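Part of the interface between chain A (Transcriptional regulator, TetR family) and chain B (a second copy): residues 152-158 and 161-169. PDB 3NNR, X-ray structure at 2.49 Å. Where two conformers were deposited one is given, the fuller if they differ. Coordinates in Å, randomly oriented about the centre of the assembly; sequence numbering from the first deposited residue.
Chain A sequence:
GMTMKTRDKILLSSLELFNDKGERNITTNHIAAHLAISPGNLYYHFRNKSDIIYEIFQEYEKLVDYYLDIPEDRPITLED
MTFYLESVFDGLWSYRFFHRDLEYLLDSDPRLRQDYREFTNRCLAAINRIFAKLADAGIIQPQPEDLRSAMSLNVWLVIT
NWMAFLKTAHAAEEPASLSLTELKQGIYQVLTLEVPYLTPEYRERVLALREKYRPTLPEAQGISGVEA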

ATOM      1  N   SER A 152     -11.297  10.189  -0.292  1.00 69.24           N
ATOM      2  CA  SER A 152      -9.993  10.809  -0.478  1.00 67.00           C
ATOM      3  C   SER A 152      -8.886   9.923   0.054  1.00 64.02           C
ATOM      4  O   SER A 152      -7.858   9.757  -0.580  1.00 62.00           O
ATOM      5  CB  SER A 152      -9.953  12.203   0.180  1.00 70.24           C
ATOM      6  OG  SER A 152     -10.829  13.118  -0.489  1.00 70.83           O
ATOM      7  N   LEU A 153      -9.105   9.354   1.225  1.00 65.72           N
ATOM      8  CA  LEU A 153      -8.171   8.396   1.792  1.00 65.86           C
ATOM      9  C   LEU A 153      -7.992   7.174   0.864  1.00 65.57           C
ATOM     10  O   LEU A 153      -6.853   6.747   0.652  1.00 67.20           O
ATOM     11  CB  LEU A 153      -8.616   7.967   3.199  1.00 66.34           C
ATOM     12  CG  LEU A 153      -7.663   7.153   4.058  1.00 63.88           C
ATOM     13  CD1 LEU A 153      -6.295   7.799   4.117  1.00 61.90           C
ATOM     14  CD2 LEU A 153      -8.248   6.973   5.462  1.00 62.83           C
ATOM     15  N   ASN A 154      -9.088   6.662   0.277  1.00 63.93           N
ATOM     16  CA  ASN A 154      -9.009   5.524  -0.667  1.00 61.13           C
ATOM     17  C   ASN A 154      -8.137   5.843  -1.881  1.00 59.00           C
ATOM     18  O   ASN A 154      -7.364   5.001  -2.303  1.00 56.86           O
ATOM     19  CB  ASN A 154     -10.390   5.018  -1.094  1.00 62.14           C
ATOM     20  CG  ASN A 154     -11.100   4.220   0.003  1.00 64.87           C
ATOM     21  OD1 ASN A 154     -10.479   3.696   0.918  1.00 59.79           O
ATOM     22  ND2 ASN A 154     -12.403   4.105  -0.116  1.00 71.53           N
ATOM     23  N   VAL A 155      -8.245   7.062  -2.409  1.00 60.62           N
ATOM     24  CA  VAL A 155      -7.369   7.532  -3.492  1.00 60.47           C
ATOM     25  C   VAL A 155      -5.907   7.422  -3.053  1.00 61.86           C
ATOM     26  O   VAL A 155      -5.118   6.786  -3.739  1.00 63.70           O
ATOM     27  CB  VAL A 155      -7.670   8.975  -3.914  1.00 59.32           C
ATOM     28  CG1 VAL A 155      -6.579   9.507  -4.779  1.00 53.85           C
ATOM     29  CG2 VAL A 155      -8.963   9.022  -4.647  1.00 57.97           C
ATOM     30  N   TRP A 156      -5.598   7.944  -1.868  1.00 61.10           N
ATOM     31  CA  TRP A 156      -4.249   7.910  -1.335  1.00 57.56           C
ATOM     32  C   TRP A 156      -3.778   6.483  -1.201  1.00 58.74           C
ATOM     33  O   TRP A 156      -2.668   6.158  -1.633  1.00 60.69           O
ATOM     34  CB  TRP A 156      -4.182   8.650   0.012  1.00 58.19           C
ATOM     35  CG  TRP A 156      -2.803   8.870   0.552  1.00 59.22           C
ATOM     36  CD1 TRP A 156      -2.036  10.008   0.422  1.00 62.48           C
ATOM     37  CD2 TRP A 156      -2.016   7.945   1.317  1.00 51.01           C
ATOM     38  NE1 TRP A 156      -0.826   9.831   1.050  1.00 59.62           N
ATOM     39  CE2 TRP A 156      -0.792   8.581   1.613  1.00 47.35           C
ATOM     40  CE3 TRP A 156      -2.232   6.637   1.789  1.00 59.40           C
ATOM     41  CZ2 TRP A 156       0.221   7.954   2.346  1.00 56.04           C
ATOM     42  CZ3 TRP A 156      -1.216   6.001   2.526  1.00 53.37           C
ATOM     43  CH2 TRP A 156      -0.005   6.663   2.790  1.00 57.52           C
ATOM     44  N   LEU A 157      -4.619   5.640  -0.603  1.00 60.86           N
ATOM     45  CA  LEU A 157      -4.296   4.233  -0.355  1.00 60.16           C
ATOM     46  C   LEU A 157      -3.986   3.485  -1.664  1.00 62.07           C
ATOM     47  O   LEU A 157      -3.049   2.698  -1.724  1.00 62.54           O
ATOM     48  CB  LEU A 157      -5.440   3.539   0.423  1.00 61.29           C
ATOM     49  CG  LEU A 157      -5.653   3.927   1.901  1.00 60.29           C
ATOM     50  CD1 LEU A 157      -6.979   3.391   2.477  1.00 55.02           C
ATOM     51  CD2 LEU A 157      -4.515   3.403   2.766  1.00 51.53           C
ATOM     52  N   VAL A 158      -4.765   3.759  -2.708  1.00 64.05           N
ATOM     53  CA  VAL A 158      -4.573   3.136  -4.020  1.00 62.80           C
ATOM     54  C   VAL A 158      -3.323   3.647  -4.711  1.00 62.33           C
ATOM     55  O   VAL A 158      -2.558   2.855  -5.223  1.00 63.90           O
ATOM     56  CB  VAL A 158      -5.802   3.329  -4.946  1.00 64.63           C
ATOM     57  CG1 VAL A 158      -5.448   3.060  -6.422  1.00 58.86           C
ATOM     58  CG2 VAL A 158      -6.959   2.436  -4.464  1.00 57.14           C
TER
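Chain B (161-169) NWMAFLKTA

Chain B places N161(B) at an N-cap position, phi/psi -107/8°, and then runs as a helix from W162(B) to A169(B) across helix 152-158 of chain A. The N-to-C directions meet at 109°, and the axes stay 10.9 Å apart at closest, a gap filled by large side chains. The backbones come nearest where CA of L157(A) lies 6.3 Å from CA of N161(B). Here N161(B), chi1 t (-155°) and chi2 36°, turns its amide onto chain A rather than capping its own helix: ND2 gives a weak hydrogen bond to O of L157(A), 3.2 Å, with an N-H...O angle of 128°. F165(B), one turn on, points toward chain A with chi1 t (172°) and chi2 70°. This sets its ring edge against the face of W156(A), CD1 to CZ3 3.6 Å, planes at 63°, and leaves a face open to L153(A), whose t,p rotamer lays CD1 over it, 3.4 Å from CZ. CD2 of the same leucine meets the edge of W162(B) at CZ3, 3.8 Å. W162(B) starts away from chain A, but chi1 t (-174°) and chi2 -115° bring its indole back. L157(A) starts sideways; its m,t rotamer carries CD1 to 3.9 Å from CE3 of W162(B) and CD2 to 3.8 Å from CB of F165(B). T168(B), chi1 p, bonds OG1 to O of F165(B), 3.0 Å.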

ATOM      1  N   ASN B 161      -2.574  -2.051   2.217  1.00 61.96           N
ATOM      2  CA  ASN B 161      -1.846  -0.827   2.527  1.00 63.59           C
ATOM      3  C   ASN B 161      -2.358  -0.093   3.787  1.00 64.19           C
ATOM      4  O   ASN B 161      -1.912   1.040   4.068  1.00 66.01           O
ATOM      5  CB  ASN B 161      -1.954   0.156   1.324  1.00 67.76           C
ATOM      6  CG  ASN B 161      -0.779   1.169   1.243  1.00 68.26           C
ATOM      7  OD1 ASN B 161       0.373   0.826   1.556  1.00 78.50           O
ATOM      8  ND2 ASN B 161      -1.072   2.417   0.785  1.00 75.75           N
ATOM      9  N   TRP B 162      -3.269  -0.704   4.554  1.00 63.27           N
ATOM     10  CA  TRP B 162      -3.859  -0.027   5.721  1.00 62.15           C
ATOM     11  C   TRP B 162      -2.865   0.100   6.880  1.00 61.75           C
ATOM     12  O   TRP B 162      -2.769   1.177   7.455  1.00 57.70           O
ATOM     13  CB  TRP B 162      -5.140  -0.739   6.169  1.00 62.65           C
ATOM     14  CG  TRP B 162      -5.843  -0.004   7.271  1.00 60.85           C
ATOM     15  CD1 TRP B 162      -6.042  -0.435   8.542  1.00 62.70           C
ATOM     16  CD2 TRP B 162      -6.386   1.315   7.202  1.00 59.30           C
ATOM     17  NE1 TRP B 162      -6.707   0.525   9.271  1.00 61.08           N
ATOM     18  CE2 TRP B 162      -6.920   1.613   8.474  1.00 58.04           C
ATOM     19  CE3 TRP B 162      -6.479   2.281   6.179  1.00 54.68           C
ATOM     20  CZ2 TRP B 162      -7.548   2.838   8.761  1.00 66.48           C
ATOM     21  CZ3 TRP B 162      -7.074   3.486   6.461  1.00 54.68           C
ATOM     22  CH2 TRP B 162      -7.627   3.755   7.740  1.00 66.16           C
HETATM   23  N   MSE B 163      -2.199  -1.010   7.238  1.00 63.25           N
HETATM   24  CA  MSE B 163      -1.174  -1.040   8.295  0.50 65.78           C
HETATM   25  C   MSE B 163      -0.210   0.146   7.987  1.00 69.44           C
HETATM   26  O   MSE B 163      -0.102   1.120   8.774  1.00 70.33           O
HETATM   27  CB  MSE B 163      -0.430  -2.416   8.292  0.50 66.67           C
HETATM   28  CG  MSE B 163      -0.352  -3.201   9.638  0.50 63.17           C
HETATM   29 SE   MSE B 163      -2.089  -3.912  10.106  0.38 54.39          SE
HETATM   30  CE  MSE B 163      -2.876  -2.308  10.799  0.50 55.56           C
ATOM     31  N   ALA B 164       0.421   0.083   6.807  1.00 71.52           N
ATOM     32  CA  ALA B 164       1.374   1.110   6.338  1.00 73.53           C
ATOM     33  C   ALA B 164       0.891   2.542   6.485  1.00 72.62           C
ATOM     34  O   ALA B 164       1.684   3.427   6.842  1.00 80.70           O
ATOM     35  CB  ALA B 164       1.816   0.818   4.870  1.00 76.35           C
ATOM     36  N   PHE B 165      -0.395   2.787   6.233  1.00 71.40           N
ATOM     37  CA  PHE B 165      -0.975   4.146   6.443  1.00 72.67           C
ATOM     38  C   PHE B 165      -1.019   4.544   7.921  1.00 77.69           C
ATOM     39  O   PHE B 165      -0.793   5.712   8.255  1.00 83.28           O
ATOM     40  CB  PHE B 165      -2.387   4.293   5.843  1.00 69.64           C
ATOM     41  CG  PHE B 165      -3.086   5.614   6.202  1.00 63.57           C
ATOM     42  CD1 PHE B 165      -2.647   6.813   5.686  1.00 64.55           C
ATOM     43  CD2 PHE B 165      -4.168   5.639   7.085  1.00 67.44           C
ATOM     44  CE1 PHE B 165      -3.290   8.055   6.018  1.00 73.74           C
ATOM     45  CE2 PHE B 165      -4.828   6.856   7.423  1.00 70.17           C
ATOM     46  CZ  PHE B 165      -4.378   8.071   6.885  1.00 75.00           C
ATOM     47  N   LEU B 166      -1.379   3.589   8.782  1.00 80.03           N
ATOM     48  CA  LEU B 166      -1.475   3.822  10.225  1.00 82.01           C
ATOM     49  C   LEU B 166      -0.138   4.234  10.816  1.00 84.34           C
ATOM     50  O   LEU B 166      -0.136   5.167  11.627  1.00 85.89           O
ATOM     51  CB  LEU B 166      -2.060   2.609  10.977  1.00 81.68           C
ATOM     52  CG  LEU B 166      -3.534   2.273  10.702  1.00 76.91           C
ATOM     53  CD1 LEU B 166      -3.868   0.942  11.296  1.00 73.14           C
ATOM     54  CD2 LEU B 166      -4.467   3.328  11.223  1.00 65.79           C
ATOM     55  N   LYS B 167       0.980   3.586  10.422  1.00 85.42           N
ATOM     56  CA  LYS B 167       2.313   4.041  10.910  1.00 89.83           C
ATOM     57  C   LYS B 167       2.660   5.546  10.596  1.00 96.38           C
ATOM     58  O   LYS B 167       3.279   6.240  11.436  1.00101.96           O
ATOM     59  CB  LYS B 167       3.439   3.082  10.542  1.00 87.36           C
ATOM     60  CG  LYS B 167       3.604   1.879  11.537  1.00 85.85           C
ATOM     61  CD  LYS B 167       2.495   0.858  11.528  1.00 73.56           C
ATOM     62  N   THR B 168       2.139   6.070   9.478  1.00 96.05           N
ATOM     63  CA  THR B 168       2.372   7.460   9.015  1.00 94.87           C
ATOM     64  C   THR B 168       1.329   8.520   9.478  1.00 99.41           C
ATOM     65  O   THR B 168       1.590   9.739   9.384  1.00 99.04           O
ATOM     66  CB  THR B 168       2.408   7.518   7.478  1.00 92.93           C
ATOM     67  OG1 THR B 168       1.085   7.723   6.964  1.00 86.19           O
ATOM     68  CG2 THR B 168       3.079   6.238   6.848  1.00 94.09           C
ATOM     69  N   ALA B 169       0.153   8.064   9.915  1.00 99.72           N
ATOM     70  CA  ALA B 169      -0.931   8.941  10.409  1.00104.72           C
ATOM     71  C   ALA B 169      -1.054   9.024  11.940  1.00108.85           C
ATOM     72  O   ALA B 169      -1.522  10.046  12.463  1.00112.15           O
ATOM     73  CB  ALA B 169      -2.253   8.474   9.839  1.00103.14           C
TER